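Local coordinates for protein GH127 beta-L-arabinofuranoside (Geobacillus stearothermophilus, PDB 4QK0) that probably hydrolyses beta-L-arabinofuranosides, releasing L-arabinose, as a family 127 glycoside hydrolase, at residues Met360-Ala363 and Leu364-Thr368. Sequence-based numbering, arbitrary orientation.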
loop_
_atom_site.group_PDB
_atom_site.type_symbol
_atom_site.label_atom_id
_atom_site.label_comp_id
_atom_site.label_asym_id
_atom_site.label_seq_id
_atom_site.Cartn_x
_atom_site.Cartn_y
_atom_site.Cartn_z
HETATM N N MSE A 360 24.483 12.208 7.870
HETATM C CA MSE A 360 24.296 13.547 7.393
HETATM C C MSE A 360 24.604 13.557 5.915
HETATM O O MSE A 360 23.866 14.156 5.135
HETATM C CB MSE A 360 25.288 14.463 8.155
HETATM C CG MSE A 360 25.222 15.891 7.693
HETATM SE SE MSE A 360 26.532 17.095 8.565
HETATM C CE MSE A 360 25.696 17.007 10.194
ATOM N N GLU A 361 25.745 12.955 5.537
ATOM C CA GLU A 361 26.206 12.983 4.158
ATOM C C GLU A 361 25.253 12.194 3.267
ATOM O O GLU A 361 24.884 12.642 2.172
ATOM C CB GLU A 361 27.610 12.426 4.093
ATOM C CG GLU A 361 28.151 12.137 2.716
ATOM C CD GLU A 361 29.574 11.638 2.756
ATOM O OE1 GLU A 361 29.768 10.446 3.125
ATOM O OE2 GLU A 361 30.512 12.418 2.375
ATOM N N ARG A 362 24.830 11.010 3.730
ATOM C CA ARG A 362 23.802 10.220 2.998
ATOM C C ARG A 362 22.531 11.060 2.675
ATOM O O ARG A 362 22.109 11.133 1.521
ATOM C CB ARG A 362 23.443 9.012 3.804
ATOM C CG ARG A 362 22.519 8.023 3.138
ATOM C CD ARG A 362 22.142 6.892 4.078
ATOM N NE ARG A 362 23.237 5.985 4.361
ATOM C CZ ARG A 362 23.784 5.154 3.479
ATOM N NH1 ARG A 362 23.327 5.046 2.213
ATOM N NH2 ARG A 362 24.774 4.367 3.852
ATOM N N ALA A 363 21.993 11.753 3.656
ATOM C CA ALA A 363 20.831 12.592 3.418
ATOM C C ALA A 363 21.098 13.753 2.483
ATOM O O ALA A 363 20.293 14.057 1.565
ATOM C CB ALA A 363 20.233 13.097 4.695
ATOM N N LEU A 364 22.264 14.341 2.636
ATOM C CA LEU A 364 22.628 15.482 1.843
ATOM C C LEU A 364 22.799 15.209 0.367
ATOM O O LEU A 364 22.441 16.071 -0.473
ATOM C CB LEU A 364 23.928 16.113 2.367
ATOM C CG LEU A 364 23.814 17.038 3.584
ATOM C CD1 LEU A 364 25.238 17.444 4.013
ATOM C CD2 LEU A 364 23.008 18.296 3.300
ATOM N N TYR A 365 23.391 14.080 0.029
ATOM C CA TYR A 365 23.707 13.774 -1.354
ATOM C C TYR A 365 22.639 12.863 -2.017
ATOM O O TYR A 365 22.830 12.409 -3.180
ATOM C CB TYR A 365 25.118 13.142 -1.504
ATOM C CG TYR A 365 26.282 14.112 -1.229
ATOM C CD1 TYR A 365 26.708 14.342 0.056
ATOM C CD2 TYR A 365 26.879 14.838 -2.245
ATOM C CE1 TYR A 365 27.741 15.223 0.327
ATOM C CE2 TYR A 365 27.920 15.724 -1.995
ATOM C CZ TYR A 365 28.344 15.921 -0.694
ATOM O OH TYR A 365 29.360 16.798 -0.356
ATOM N N ASN A 366 21.542 12.600 -1.313
ATOM C CA ASN A 366 20.526 11.651 -1.815
ATOM C C ASN A 366 19.153 12.137 -1.543
ATOM O O ASN A 366 18.624 12.901 -2.321
ATOM C CB ASN A 366 20.765 10.268 -1.257
ATOM C CG ASN A 366 22.134 9.721 -1.673
ATOM O OD1 ASN A 366 22.304 9.206 -2.784
ATOM N ND2 ASN A 366 23.108 9.776 -0.757
ATOM N N GLY A 367 18.585 11.837 -0.407
ATOM C CA GLY A 367 17.169 12.114 -0.180
ATOM C C GLY A 367 16.706 13.506 0.143
ATOM O O GLY A 367 15.506 13.702 0.446
ATOM N N THR A 368 17.627 14.464 0.196
ATOM C CA THR A 368 17.229 15.863 0.381
ATOM C C THR A 368 17.153 16.466 -1.023
ATOM O O THR A 368 16.114 16.919 -1.429
ATOM C CB THR A 368 18.221 16.717 1.225
ATOM O OG1 THR A 368 19.549 16.552 0.702
ATOM C CG2 THR A 368 18.192 16.296 2.675
HETATM O O HOH W 1 30.767 15.187 2.076
#
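Leu364 N and Tyr365 N make i to i+4 helical hydrogen bonds, to Met360 O and Glu361 O (3.0 Å each), while side chains of Asn366 and Thr368 supply the strong bonds to the next two carbonyls, Arg362 O and Ala363 O. The amide of Asn366 turns back to the Arg362 carbonyl: its ND2 donates to Arg362 O at 2.8 Å, nearly straight (162°) and on a carbonyl lone pair, with that oxygen almost in the amide plane. Pro556 O also accepts from ND2 and Val558 N donates to OD1, so the amide is pinned at both ends. Ala363 O is gripped by Thr368, OG1 at 2.7 Å plus a weak bond from N; chi1 of 51° sets OG1 between the backbone N and carbonyl carbon, turned to this oxygen, which also takes a weak bond from Asn366 N. One turn back, Glu361 CG lies against the Tyr365 ring, 3.7 Å from CD1, and a water joins Glu361 OE2 to Tyr365 OH. Glu361 OE2 also hydrogen-bonds Tyr463 OH and forms a salt bridge with Arg486, while Trp23 NE1 bonds to the Tyr365 hydroxyl. The side chains of Met360, a selenomethionine here, and Leu364 lie side by side, with CG of Met360 4.0 Å from CD1 of Leu364, Met360 continuing onto helix 334-350 and Leu364 onto helix 413-422. This is a side-chain-capped C-terminus of helix 354-365, buried where the helical catalytic domain meets the beta-rich domains.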